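Local coordinates for RagB/SusD family nutrient uptake outer membrane protein (Bacteroides thetaiotaomicron, PDB 7KV2) that probably binds beta-glucans at the outer membrane surface of a gut bacterium, as a SusD-family protein of its glycan uptake machinery, at residues A[216-221]-A[272-277]; A[222-227]-A[238-243]; A[228-233]-A[467-472]; A[245-250]-A[403-408]. All coordinates share one frame; numbering follows the deposited sequence.

Contact 1. Residues A[216-221]-A[272-277]; sequences TLAMVY and ESIFEI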
loop_
_atom_site.group_PDB
_atom_site.type_symbol
_atom_site.label_atom_id
_atom_site.label_comp_id
_atom_site.label_asym_id
_atom_site.label_seq_id
_atom_site.Cartn_x
_atom_site.Cartn_y
_atom_site.Cartn_z
ATOM N N THR A 216 -7.278 -9.494 11.324
ATOM C CA THR A 216 -8.645 -9.352 11.844
ATOM C C THR A 216 -9.630 -9.723 10.734
ATOM O O THR A 216 -9.236 -9.724 9.541
ATOM C CB THR A 216 -8.911 -7.925 12.317
ATOM O OG1 THR A 216 -8.913 -7.126 11.123
ATOM C CG2 THR A 216 -7.880 -7.487 13.329
ATOM N N LEU A 217 -10.883 -9.996 11.128
ATOM C CA LEU A 217 -11.970 -10.244 10.168
ATOM C C LEU A 217 -12.088 -9.027 9.242
ATOM O O LEU A 217 -12.254 -9.226 8.059
ATOM C CB LEU A 217 -13.282 -10.537 10.898
ATOM C CG LEU A 217 -14.430 -10.977 9.981
ATOM C CD1 LEU A 217 -14.097 -12.248 9.232
ATOM C CD2 LEU A 217 -15.709 -11.148 10.785
ATOM N N ALA A 218 -12.036 -7.792 9.765
ATOM C CA ALA A 218 -12.242 -6.590 8.924
ATOM C C ALA A 218 -11.126 -6.515 7.883
ATOM O O ALA A 218 -11.428 -6.145 6.720
ATOM C CB ALA A 218 -12.315 -5.340 9.754
ATOM N N MET A 219 -9.904 -6.874 8.267
ATOM C CA MET A 219 -8.764 -6.857 7.315
ATOM C C MET A 219 -9.052 -7.889 6.215
ATOM O O MET A 219 -8.897 -7.606 5.025
ATOM C CB MET A 219 -7.444 -7.133 8.030
ATOM C CG MET A 219 -6.277 -7.264 7.090
ATOM S SD MET A 219 -6.094 -9.020 6.575
ATOM C CE MET A 219 -4.406 -8.990 5.986
ATOM N N VAL A 220 -9.549 -9.058 6.602
ATOM C CA VAL A 220 -9.803 -10.141 5.610
ATOM C C VAL A 220 -10.926 -9.708 4.665
ATOM O O VAL A 220 -10.800 -9.928 3.471
ATOM C CB VAL A 220 -10.132 -11.455 6.356
ATOM C CG1 VAL A 220 -10.819 -12.486 5.472
ATOM C CG2 VAL A 220 -8.884 -12.042 6.972
ATOM N N TYR A 221 -11.961 -9.066 5.196
ATOM C CA TYR A 221 -13.116 -8.535 4.436
ATOM C C TYR A 221 -12.602 -7.543 3.395
ATOM O O TYR A 221 -13.024 -7.546 2.219
ATOM C CB TYR A 221 -14.110 -7.898 5.389
ATOM C CG TYR A 221 -15.042 -8.866 6.081
ATOM C CD1 TYR A 221 -15.081 -10.228 5.775
ATOM C CD2 TYR A 221 -15.939 -8.383 7.017
ATOM C CE1 TYR A 221 -15.969 -11.083 6.429
ATOM C CE2 TYR A 221 -16.858 -9.218 7.637
ATOM C CZ TYR A 221 -16.860 -10.575 7.355
ATOM O OH TYR A 221 -17.811 -11.359 7.976
ATOM N N GLU A 272 -10.493 4.901 12.249
ATOM C CA GLU A 272 -10.544 4.736 10.778
ATOM C C GLU A 272 -9.704 3.548 10.303
ATOM O O GLU A 272 -9.905 3.113 9.160
ATOM C CB GLU A 272 -10.010 5.994 10.116
ATOM C CG GLU A 272 -10.360 6.032 8.658
ATOM C CD GLU A 272 -10.444 7.370 8.020
ATOM O OE1 GLU A 272 -10.679 8.362 8.742
ATOM O OE2 GLU A 272 -10.273 7.397 6.793
ATOM N N SER A 273 -8.740 3.092 11.095
ATOM C CA SER A 273 -7.730 2.103 10.634
ATOM C C SER A 273 -8.321 0.707 10.723
ATOM O O SER A 273 -8.686 0.303 11.836
ATOM C CB SER A 273 -6.411 2.128 11.396
ATOM O OG SER A 273 -5.979 3.434 11.657
ATOM N N ILE A 274 -8.386 0.004 9.592
ATOM C CA ILE A 274 -8.700 -1.454 9.486
ATOM C C ILE A 274 -7.390 -2.251 9.457
ATOM O O ILE A 274 -7.265 -3.277 10.181
ATOM C CB ILE A 274 -9.606 -1.723 8.274
ATOM C CG1 ILE A 274 -10.965 -1.061 8.506
ATOM C CG2 ILE A 274 -9.700 -3.218 7.981
ATOM C CD1 ILE A 274 -11.811 -0.901 7.286
ATOM N N PHE A 275 -6.387 -1.793 8.708
ATOM C CA PHE A 275 -5.086 -2.498 8.704
ATOM C C PHE A 275 -3.960 -1.524 8.358
ATOM O O PHE A 275 -4.105 -0.741 7.405
ATOM C CB PHE A 275 -5.172 -3.703 7.766
ATOM C CG PHE A 275 -4.102 -4.733 7.999
ATOM C CD1 PHE A 275 -4.034 -5.414 9.209
ATOM C CD2 PHE A 275 -3.129 -4.988 7.031
ATOM C CE1 PHE A 275 -3.045 -6.358 9.434
ATOM C CE2 PHE A 275 -2.139 -5.937 7.261
ATOM C CZ PHE A 275 -2.089 -6.603 8.469
ATOM N N GLU A 276 -2.873 -1.674 9.101
ATOM C CA GLU A 276 -1.574 -0.962 8.891
ATOM C C GLU A 276 -0.452 -1.982 8.984
ATOM O O GLU A 276 -0.614 -3.020 9.637
ATOM C CB GLU A 276 -1.344 0.162 9.893
ATOM C CG GLU A 276 -2.579 0.997 10.122
ATOM C CD GLU A 276 -2.366 2.239 10.980
ATOM O OE1 GLU A 276 -1.213 2.521 11.380
ATOM O OE2 GLU A 276 -3.364 2.926 11.223
ATOM N N ILE A 277 0.660 -1.644 8.346
ATOM C CA ILE A 277 1.948 -2.301 8.582
ATOM C C ILE A 277 2.710 -1.444 9.580
ATOM O O ILE A 277 2.957 -0.255 9.298
ATOM C CB ILE A 277 2.677 -2.506 7.251
ATOM C CG1 ILE A 277 1.852 -3.458 6.379
ATOM C CG2 ILE A 277 4.093 -3.003 7.537
ATOM C CD1 ILE A 277 2.405 -3.659 4.986
HETATM O O HOH W 1 -8.890 -4.452 11.768
#
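Thr216, at the N-cap of helix 217-231, meets the bulged strand 273-277 through one water. Its OG1 accepts from Met219 N at 3.0 Å, capping the first turn, and also lies 2.8 Å from that water, which donates to Ile274 O. Ala218 follows with its methyl group, CB standing 3.8 Å from Ile274 CG2; the same CG2 rests on the carbonyl of Ala218. Met219 carries the rest. With CG anti to the backbone N (chi1 174°), the chain lays CG over one face of the Phe275 ring, 3.7 Å from its centroid and toward the rim, a CH-pi contact. A bend at chi2 brings SD to 4.8 Å from that centroid, a Met-aromatic contact, and Met219 CE toward Phe275 CE2. An alanine in place of Phe275 would probably leave the Met219 chain without its aromatic partner and free to turn. Ile274 and Phe275, both facing Tyr403, form a classic beta bulge against strand 400-404, while Ile247 of helix 237-249 touches both Ala218 and Ile274.

Contact 2. Residues A[222-227]-A[238-243]; sequences MLYAEI and STALKY. With EDO (1,2-ethanediol), chain E.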
loop_
_atom_site.group_PDB
_atom_site.type_symbol
_atom_site.label_atom_id
_atom_site.label_comp_id
_atom_site.label_asym_id
_atom_site.label_seq_id
_atom_site.Cartn_x
_atom_site.Cartn_y
_atom_site.Cartn_z
ATOM N N MET A 222 -11.693 -6.682 3.809
ATOM C CA MET A 222 -11.165 -5.654 2.879
ATOM C C MET A 222 -10.298 -6.313 1.793
ATOM O O MET A 222 -10.368 -5.875 0.643
ATOM C CB MET A 222 -10.386 -4.574 3.625
ATOM C CG MET A 222 -11.286 -3.676 4.491
ATOM S SD MET A 222 -12.533 -2.759 3.557
ATOM C CE MET A 222 -11.500 -1.444 2.873
ATOM N N LEU A 223 -9.440 -7.265 2.153
ATOM C CA LEU A 223 -8.601 -8.005 1.181
ATOM C C LEU A 223 -9.508 -8.787 0.202
ATOM O O LEU A 223 -9.246 -8.786 -1.016
ATOM C CB LEU A 223 -7.644 -8.903 1.967
ATOM C CG LEU A 223 -6.711 -9.749 1.112
ATOM C CD1 LEU A 223 -5.914 -8.889 0.160
ATOM C CD2 LEU A 223 -5.788 -10.577 1.991
ATOM N N TYR A 224 -10.607 -9.335 0.704
ATOM C CA TYR A 224 -11.619 -10.068 -0.110
ATOM C C TYR A 224 -12.210 -9.090 -1.139
ATOM O O TYR A 224 -12.143 -9.333 -2.368
ATOM C CB TYR A 224 -12.633 -10.731 0.825
ATOM C CG TYR A 224 -13.772 -11.424 0.115
ATOM C CD1 TYR A 224 -14.846 -10.712 -0.384
ATOM C CD2 TYR A 224 -13.735 -12.792 -0.111
ATOM C CE1 TYR A 224 -15.909 -11.348 -1.015
ATOM C CE2 TYR A 224 -14.783 -13.438 -0.758
ATOM C CZ TYR A 224 -15.873 -12.722 -1.205
ATOM O OH TYR A 224 -16.888 -13.352 -1.864
ATOM N N ALA A 225 -12.698 -7.928 -0.681
ATOM C CA ALA A 225 -13.298 -6.908 -1.576
ATOM C C ALA A 225 -12.262 -6.459 -2.611
ATOM O O ALA A 225 -12.626 -6.280 -3.822
ATOM C CB ALA A 225 -13.816 -5.736 -0.766
ATOM N N GLU A 226 -11.021 -6.269 -2.161
ATOM C CA GLU A 226 -9.904 -5.828 -3.017
ATOM C C GLU A 226 -9.729 -6.800 -4.191
ATOM O O GLU A 226 -9.745 -6.334 -5.364
ATOM C CB GLU A 226 -8.596 -5.710 -2.255
ATOM C CG GLU A 226 -7.448 -5.281 -3.167
ATOM C CD GLU A 226 -6.139 -4.901 -2.491
ATOM O OE1 GLU A 226 -6.100 -4.701 -1.239
ATOM O OE2 GLU A 226 -5.159 -4.858 -3.208
ATOM N N ILE A 227 -9.556 -8.088 -3.918
ATOM C CA ILE A 227 -9.205 -9.060 -5.005
ATOM C C ILE A 227 -10.467 -9.342 -5.860
ATOM O O ILE A 227 -10.339 -9.418 -7.119
ATOM C CB ILE A 227 -8.505 -10.310 -4.428
ATOM C CG1 ILE A 227 -9.442 -11.210 -3.622
ATOM C CG2 ILE A 227 -7.272 -9.926 -3.617
ATOM C CD1 ILE A 227 -8.842 -12.538 -3.306
ATOM N N SER A 238 -22.000 -9.315 -4.290
ATOM C CA SER A 238 -23.039 -9.259 -3.231
ATOM C C SER A 238 -22.443 -9.656 -1.887
ATOM O O SER A 238 -22.839 -9.034 -0.892
ATOM C CB SER A 238 -24.240 -10.138 -3.547
ATOM O OG SER A 238 -25.058 -9.479 -4.491
ATOM N N THR A 239 -21.578 -10.668 -1.872
ATOM C CA THR A 239 -20.831 -11.112 -0.654
ATOM C C THR A 239 -19.869 -9.999 -0.189
ATOM O O THR A 239 -19.887 -9.623 1.000
ATOM C CB THR A 239 -20.107 -12.425 -0.920
ATOM O OG1 THR A 239 -21.127 -13.356 -1.285
ATOM C CG2 THR A 239 -19.332 -12.936 0.273
ATOM N N ALA A 240 -19.095 -9.451 -1.118
ATOM C CA ALA A 240 -18.165 -8.343 -0.810
ATOM C C ALA A 240 -18.959 -7.179 -0.219
ATOM O O ALA A 240 -18.506 -6.627 0.817
ATOM C CB ALA A 240 -17.389 -7.958 -2.030
ATOM N N LEU A 241 -20.153 -6.875 -0.760
ATOM C CA LEU A 241 -20.986 -5.778 -0.237
ATOM C C LEU A 241 -21.449 -6.113 1.180
ATOM O O LEU A 241 -21.340 -5.250 2.049
ATOM C CB LEU A 241 -22.171 -5.503 -1.168
ATOM C CG LEU A 241 -23.161 -4.468 -0.654
ATOM C CD1 LEU A 241 -22.484 -3.110 -0.386
ATOM C CD2 LEU A 241 -24.290 -4.291 -1.639
ATOM N N LYS A 242 -21.998 -7.312 1.396
ATOM C CA LYS A 242 -22.416 -7.762 2.751
ATOM C C LYS A 242 -21.252 -7.575 3.765
ATOM O O LYS A 242 -21.489 -7.082 4.880
ATOM C CB LYS A 242 -22.903 -9.204 2.613
ATOM C CG LYS A 242 -23.007 -10.019 3.884
ATOM C CD LYS A 242 -23.397 -11.469 3.548
ATOM C CE LYS A 242 -22.803 -12.504 4.470
ATOM N NZ LYS A 242 -23.701 -12.748 5.618
ATOM N N TYR A 243 -20.024 -7.905 3.388
ATOM C CA TYR A 243 -18.819 -7.746 4.266
ATOM C C TYR A 243 -18.537 -6.269 4.552
ATOM O O TYR A 243 -18.250 -5.916 5.730
ATOM C CB TYR A 243 -17.617 -8.468 3.665
ATOM C CG TYR A 243 -17.763 -9.960 3.593
ATOM C CD1 TYR A 243 -18.648 -10.664 4.408
ATOM C CD2 TYR A 243 -16.963 -10.680 2.740
ATOM C CE1 TYR A 243 -18.728 -12.049 4.364
ATOM C CE2 TYR A 243 -17.043 -12.059 2.673
ATOM C CZ TYR A 243 -17.941 -12.742 3.469
ATOM O OH TYR A 243 -17.964 -14.100 3.369
HETATM C C1 EDO E . -1.804 -4.443 -3.163
HETATM O O1 EDO E . -1.002 -3.677 -4.045
HETATM C C2 EDO E . -2.424 -3.678 -2.050
HETATM O O2 EDO E . -3.014 -4.443 -0.985
#
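Glu226 holds its carboxylate among several partners: OE1 accepts from Tyr403 OH and, at 3.1 Å, from O2 of a 1,2-ethanediol, the latter probably from the crystallisation liquor, while OE2 takes a salt bridge from Lys160 and a hydrogen bond from Asn156. Across the contact itself the packing is apolar and centred on Tyr224. Its CG is anti to the backbone N (chi1 176°), which sends the ring out to the neighbouring helix. There Tyr243 points an edge at its face in a T-shaped stack, centroids 5.2 Å apart and planes at 72°. The two segments form a near-antiparallel helical hairpin, axes 9.4 Å apart at 148°, consistent with the tetratricopeptide-repeat scaffold of SusD proteins. Small residues bring the backbones together: Ala225 CB lies 4.4 Å from Ala240 CB. The Ala240 methyl also sits in the plane of the Tyr224 ring, at its edge, 3.8 Å from CE1. At the ring's tip, Tyr224 OH touches Thr239 CG2 at 3.3 Å, the two side chains crossing at about a right angle.

Contact 3. Residues A[228-233]-A[467-472]; sequences VMYQND and LIRTGK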
loop_
_atom_site.group_PDB
_atom_site.type_symbol
_atom_site.label_atom_id
_atom_site.label_comp_id
_atom_site.label_asym_id
_atom_site.label_seq_id
_atom_site.Cartn_x
_atom_site.Cartn_y
_atom_site.Cartn_z
ATOM N N VAL A 228 -11.646 -9.401 -5.247
ATOM C CA VAL A 228 -12.960 -9.571 -5.947
ATOM C C VAL A 228 -13.138 -8.429 -6.946
ATOM O O VAL A 228 -13.484 -8.694 -8.135
ATOM C CB VAL A 228 -14.147 -9.659 -4.977
ATOM C CG1 VAL A 228 -15.469 -9.476 -5.680
ATOM C CG2 VAL A 228 -14.130 -10.959 -4.197
ATOM N N MET A 229 -12.850 -7.196 -6.520
ATOM C CA MET A 229 -13.104 -6.037 -7.397
ATOM C C MET A 229 -12.016 -5.962 -8.457
ATOM O O MET A 229 -12.355 -5.633 -9.623
ATOM C CB MET A 229 -13.232 -4.744 -6.592
ATOM C CG MET A 229 -14.475 -4.756 -5.732
ATOM S SD MET A 229 -14.519 -3.426 -4.469
ATOM C CE MET A 229 -15.006 -2.098 -5.556
ATOM N N TYR A 230 -10.767 -6.287 -8.131
ATOM C CA TYR A 230 -9.699 -6.190 -9.155
ATOM C C TYR A 230 -9.944 -7.255 -10.251
ATOM O O TYR A 230 -9.582 -7.033 -11.403
ATOM C CB TYR A 230 -8.299 -6.358 -8.582
ATOM C CG TYR A 230 -7.239 -5.952 -9.573
ATOM C CD1 TYR A 230 -7.146 -4.642 -10.011
ATOM C CD2 TYR A 230 -6.364 -6.870 -10.123
ATOM C CE1 TYR A 230 -6.214 -4.259 -10.962
ATOM C CE2 TYR A 230 -5.407 -6.500 -11.056
ATOM C CZ TYR A 230 -5.352 -5.188 -11.501
ATOM O OH TYR A 230 -4.411 -4.789 -12.402
ATOM N N GLN A 231 -10.500 -8.395 -9.859
ATOM C CA GLN A 231 -10.783 -9.541 -10.777
ATOM C C GLN A 231 -12.024 -9.246 -11.625
ATOM O O GLN A 231 -12.203 -9.927 -12.636
ATOM C CB GLN A 231 -11.023 -10.804 -9.956
ATOM C CG GLN A 231 -11.295 -12.054 -10.809
ATOM C CD GLN A 231 -10.095 -12.462 -11.623
ATOM O OE1 GLN A 231 -8.984 -11.990 -11.408
ATOM N NE2 GLN A 231 -10.291 -13.392 -12.562
ATOM N N ASN A 232 -12.858 -8.311 -11.197
ATOM C CA ASN A 232 -14.183 -8.005 -11.788
ATOM C C ASN A 232 -15.047 -9.257 -11.624
ATOM O O ASN A 232 -15.760 -9.622 -12.589
ATOM C CB ASN A 232 -14.078 -7.518 -13.237
ATOM C CG ASN A 232 -13.664 -6.056 -13.317
ATOM O OD1 ASN A 232 -12.553 -5.744 -13.691
ATOM N ND2 ASN A 232 -14.523 -5.147 -12.902
ATOM N N ASP A 233 -14.951 -9.907 -10.461
ATOM C CA ASP A 233 -15.684 -11.182 -10.199
ATOM C C ASP A 233 -17.075 -10.836 -9.676
ATOM O O ASP A 233 -17.298 -10.855 -8.437
ATOM C CB ASP A 233 -14.905 -12.110 -9.280
ATOM C CG ASP A 233 -15.660 -13.394 -8.988
ATOM O OD1 ASP A 233 -16.722 -13.641 -9.678
ATOM O OD2 ASP A 233 -15.222 -14.086 -8.047
ATOM N N LEU A 467 -7.667 2.352 -11.876
ATOM C CA LEU A 467 -7.686 2.695 -13.323
ATOM C C LEU A 467 -7.792 1.418 -14.147
ATOM O O LEU A 467 -8.617 1.385 -15.098
ATOM C CB LEU A 467 -6.415 3.454 -13.717
ATOM C CG LEU A 467 -6.417 4.910 -13.276
ATOM C CD1 LEU A 467 -5.058 5.529 -13.457
ATOM C CD2 LEU A 467 -7.542 5.704 -13.959
ATOM N N ILE A 468 -7.008 0.412 -13.801
ATOM C CA ILE A 468 -6.940 -0.820 -14.629
ATOM C C ILE A 468 -8.306 -1.515 -14.500
ATOM O O ILE A 468 -8.873 -1.833 -15.545
ATOM C CB ILE A 468 -5.769 -1.733 -14.248
ATOM C CG1 ILE A 468 -4.426 -1.107 -14.623
ATOM C CG2 ILE A 468 -5.957 -3.102 -14.889
ATOM C CD1 ILE A 468 -3.224 -1.863 -14.139
ATOM N N ARG A 469 -8.817 -1.740 -13.274
ATOM C CA ARG A 469 -10.003 -2.613 -13.039
ATOM C C ARG A 469 -11.278 -1.972 -13.590
ATOM O O ARG A 469 -12.244 -2.740 -13.851
ATOM C CB ARG A 469 -10.189 -2.958 -11.565
ATOM C CG ARG A 469 -10.691 -1.812 -10.696
ATOM C CD ARG A 469 -10.587 -2.167 -9.221
ATOM N NE ARG A 469 -10.995 -1.045 -8.395
ATOM C CZ ARG A 469 -12.258 -0.597 -8.268
ATOM N NH1 ARG A 469 -13.261 -1.214 -8.860
ATOM N NH2 ARG A 469 -12.531 0.451 -7.512
ATOM N N THR A 470 -11.314 -0.640 -13.731
ATOM C CA THR A 470 -12.512 0.108 -14.215
ATOM C C THR A 470 -12.420 0.382 -15.720
ATOM O O THR A 470 -13.335 1.017 -16.241
ATOM C CB THR A 470 -12.681 1.433 -13.454
ATOM O OG1 THR A 470 -11.532 2.250 -13.701
ATOM C CG2 THR A 470 -12.884 1.203 -11.986
ATOM N N GLY A 471 -11.325 -0.020 -16.374
ATOM C CA GLY A 471 -11.102 0.168 -17.818
ATOM C C GLY A 471 -10.685 1.584 -18.179
ATOM O O GLY A 471 -10.835 1.999 -19.356
ATOM N N LYS A 472 -10.157 2.349 -17.232
ATOM C CA LYS A 472 -9.877 3.782 -17.493
ATOM C C LYS A 472 -8.409 3.988 -17.831
ATOM O O LYS A 472 -8.082 5.063 -18.282
ATOM C CB LYS A 472 -10.288 4.616 -16.283
ATOM C CG LYS A 472 -11.784 4.747 -16.067
ATOM C CD LYS A 472 -12.086 5.611 -14.838
ATOM C CE LYS A 472 -13.560 5.643 -14.503
ATOM N NZ LYS A 472 -14.334 6.153 -15.657
HETATM O O HOH W 2 -13.752 -3.451 -10.495
#
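Tyr230 and Arg469 bring their CA atoms to 5.3 Å where two helices end beside each other. Both ends close with a Schellman motif. Asn232 leaves helix 217-231 with positive phi, Asp233 N reaching back to Val228 O and Asn232 N to Met229 O; Gly471 does the same after helix 463-469, with Lys472 N bonded to Leu467 O at 2.8 Å. Arg469 fills the space between. Its CG stands between the backbone N and the carbonyl carbon (chi1 73°), and the chain then runs extended to NE alongside Met229, whose CE comes to 3.8 Å from NH1. Water 2 lies at the guanidinium edge, in its plane, accepting from Arg469 NH1 at 2.8 Å and donating to Met229 O at 2.7 Å. The contact thus joins C-terminal ends of helices far apart in sequence within the alpha-helical SusD fold, and Glu414 and Asp466 form salt bridges to the same guanidinium, which probably offset its buried charge. At the root of this side chain, Arg469 CB touches Tyr230 CD1 at 3.8 Å. Tyr230 OH lies 3.4 Å from Ile468 CG2 and also touches Ile468 CD1; Trp465 meets the same tyrosine ring with planes at about 90°.

Contact 4. Residues A[245-250]-A[403-408]; sequences EEIISS and YRYSET. With NA (sodium ion), chain G.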
loop_
_atom_site.group_PDB
_atom_site.type_symbol
_atom_site.label_atom_id
_atom_site.label_comp_id
_atom_site.label_asym_id
_atom_site.label_seq_id
_atom_site.Cartn_x
_atom_site.Cartn_y
_atom_site.Cartn_z
ATOM N N GLU A 245 -20.770 -3.949 4.550
ATOM C CA GLU A 245 -21.888 -3.526 5.419
ATOM C C GLU A 245 -21.623 -3.964 6.861
ATOM O O GLU A 245 -22.045 -3.237 7.767
ATOM C CB GLU A 245 -23.212 -4.053 4.851
ATOM C CG GLU A 245 -23.646 -3.389 3.555
ATOM C CD GLU A 245 -24.157 -1.971 3.656
ATOM O OE1 GLU A 245 -23.934 -1.320 4.701
ATOM O OE2 GLU A 245 -24.774 -1.503 2.672
ATOM N N GLU A 246 -20.982 -5.112 7.086
ATOM C CA GLU A 246 -20.679 -5.593 8.461
ATOM C C GLU A 246 -19.690 -4.640 9.142
ATOM O O GLU A 246 -19.893 -4.311 10.305
ATOM C CB GLU A 246 -20.107 -7.005 8.408
ATOM C CG GLU A 246 -21.178 -8.050 8.189
ATOM C CD GLU A 246 -20.670 -9.472 8.248
ATOM O OE1 GLU A 246 -19.657 -9.695 8.919
ATOM O OE2 GLU A 246 -21.283 -10.349 7.593
ATOM N N ILE A 247 -18.664 -4.193 8.413
ATOM C CA ILE A 247 -17.681 -3.190 8.930
ATOM C C ILE A 247 -18.422 -1.886 9.197
ATOM O O ILE A 247 -18.193 -1.255 10.249
ATOM C CB ILE A 247 -16.510 -2.995 7.938
ATOM C CG1 ILE A 247 -15.711 -4.276 7.736
ATOM C CG2 ILE A 247 -15.612 -1.852 8.428
ATOM C CD1 ILE A 247 -14.685 -4.221 6.642
ATOM N N ILE A 248 -19.278 -1.456 8.267
ATOM C CA ILE A 248 -20.032 -0.188 8.414
ATOM C C ILE A 248 -20.933 -0.304 9.652
ATOM O O ILE A 248 -21.032 0.689 10.392
ATOM C CB ILE A 248 -20.802 0.159 7.121
ATOM C CG1 ILE A 248 -19.847 0.632 6.013
ATOM C CG2 ILE A 248 -21.878 1.183 7.376
ATOM C CD1 ILE A 248 -20.461 0.597 4.625
ATOM N N SER A 249 -21.550 -1.456 9.903
ATOM C CA SER A 249 -22.432 -1.631 11.085
ATOM C C SER A 249 -21.616 -1.595 12.384
ATOM O O SER A 249 -22.175 -1.214 13.404
ATOM C CB SER A 249 -23.235 -2.918 11.009
ATOM O OG SER A 249 -24.103 -2.888 9.891
ATOM N N SER A 250 -20.341 -1.992 12.382
ATOM C CA SER A 250 -19.512 -1.950 13.604
ATOM C C SER A 250 -19.412 -0.523 14.120
ATOM O O SER A 250 -18.989 0.399 13.397
ATOM C CB SER A 250 -18.123 -2.511 13.388
ATOM O OG SER A 250 -17.357 -2.291 14.579
ATOM N N TYR A 403 -5.590 -0.402 4.822
ATOM C CA TYR A 403 -7.068 -0.297 4.709
ATOM C C TYR A 403 -7.598 0.718 5.717
ATOM O O TYR A 403 -7.320 0.607 6.959
ATOM C CB TYR A 403 -7.767 -1.633 4.938
ATOM C CG TYR A 403 -7.358 -2.664 3.940
ATOM C CD1 TYR A 403 -7.495 -2.433 2.576
ATOM C CD2 TYR A 403 -6.928 -3.917 4.358
ATOM C CE1 TYR A 403 -7.133 -3.402 1.637
ATOM C CE2 TYR A 403 -6.596 -4.887 3.427
ATOM C CZ TYR A 403 -6.724 -4.644 2.069
ATOM O OH TYR A 403 -6.305 -5.612 1.188
ATOM N N ARG A 404 -8.306 1.707 5.170
ATOM C CA ARG A 404 -8.966 2.769 5.962
ATOM C C ARG A 404 -10.465 2.656 5.716
ATOM O O ARG A 404 -10.871 2.244 4.626
ATOM C CB ARG A 404 -8.473 4.154 5.580
ATOM C CG ARG A 404 -6.967 4.299 5.749
ATOM C CD ARG A 404 -6.461 5.724 5.719
ATOM N NE ARG A 404 -6.435 6.392 4.413
ATOM C CZ ARG A 404 -7.309 7.307 3.985
ATOM N NH1 ARG A 404 -8.369 7.656 4.715
ATOM N NH2 ARG A 404 -7.115 7.892 2.817
ATOM N N TYR A 405 -11.244 3.086 6.690
ATOM C CA TYR A 405 -12.714 2.973 6.625
ATOM C C TYR A 405 -13.275 3.764 5.444
ATOM O O TYR A 405 -14.310 3.395 4.951
ATOM C CB TYR A 405 -13.308 3.471 7.928
ATOM C CG TYR A 405 -14.799 3.307 8.083
ATOM C CD1 TYR A 405 -15.371 2.069 8.276
ATOM C CD2 TYR A 405 -15.619 4.415 8.164
ATOM C CE1 TYR A 405 -16.736 1.938 8.520
ATOM C CE2 TYR A 405 -16.977 4.305 8.391
ATOM C CZ TYR A 405 -17.541 3.068 8.580
ATOM O OH TYR A 405 -18.879 3.002 8.854
ATOM N N SER A 406 -12.657 4.856 4.997
ATOM C CA SER A 406 -13.165 5.558 3.787
ATOM C C SER A 406 -13.163 4.591 2.581
ATOM O O SER A 406 -14.037 4.708 1.703
ATOM C CB SER A 406 -12.388 6.807 3.538
ATOM O OG SER A 406 -11.041 6.501 3.273
ATOM N N GLU A 407 -12.249 3.619 2.551
ATOM C CA GLU A 407 -12.228 2.609 1.491
ATOM C C GLU A 407 -13.403 1.651 1.648
ATOM O O GLU A 407 -13.982 1.241 0.599
ATOM C CB GLU A 407 -10.917 1.840 1.469
ATOM C CG GLU A 407 -10.787 1.078 0.177
ATOM C CD GLU A 407 -9.463 0.430 -0.149
ATOM O OE1 GLU A 407 -8.533 0.456 0.697
ATOM O OE2 GLU A 407 -9.396 -0.154 -1.294
ATOM N N THR A 408 -13.736 1.289 2.888
ATOM C CA THR A 408 -14.943 0.485 3.156
ATOM C C THR A 408 -16.172 1.196 2.557
ATOM O O THR A 408 -16.959 0.556 1.878
ATOM C CB THR A 408 -15.130 0.285 4.663
ATOM O OG1 THR A 408 -13.937 -0.212 5.255
ATOM C CG2 THR A 408 -16.255 -0.681 4.945
HETATM NA NA NA G . -18.972 1.813 11.394
HETATM O O HOH W 3 -20.169 3.427 12.398
#
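A sodium site joins the C-terminal end of helix 237-249 to the first turn of helix 405-417, with Tyr405 and Ile248 meeting beside the ion. The metal is bound by Ile248 O and Ser250 O, each at 2.5 Å, by Tyr405 OH at 2.8 Å and by water 3 at 2.2 Å; Tyr253 O, from the following loop, completes the set. The carbonyls at this helix end turn toward the cation, an arrangement that probably suits its positive charge. Tyr405 CG is anti to the backbone N (chi1 -175°), carrying the ring across to the ion. Its hydroxyl also packs on Ile248, OH lying 3.4 Å from CA, with the isoleucine side chain crossing the ring at about a right angle. Ile247 CG2 lies at the ring's edge, in plane, beside CD1. A phenylalanine in place of Tyr405 would probably leave the sodium ion one protein ligand short. Ile274, on the strand paired with 400-404, also touches Thr408. Thr408 packs against both isoleucines through its methyl: CG2 of Thr408 is 4.0 Å from Ile248 CG1 and 3.7 Å from Ile247 CG2.

Contacts 1, 2 and 3 follow one another down helix 217-231, from its capped start to its Schellman end, with centres of contacts 1 and 3 about 21 Å apart. Helix 237-249 serves contact 2 with its first half and contact 4 with its end. Contacts 1 and 4, about 9 Å apart between centres, meet at the two-stranded sheet of 273-277 and 400-404, where Glu272 O bonds Tyr405 N. Tyr221 OH reaches Glu246 OE1 between the same two. Along the chain, contact 2 is nested within contact 1 and contact 4 within contact 3, while contacts 1 and 4 cross. Helices 217-231 and 237-249 thus tie the later helices and the sodium site into one helical body.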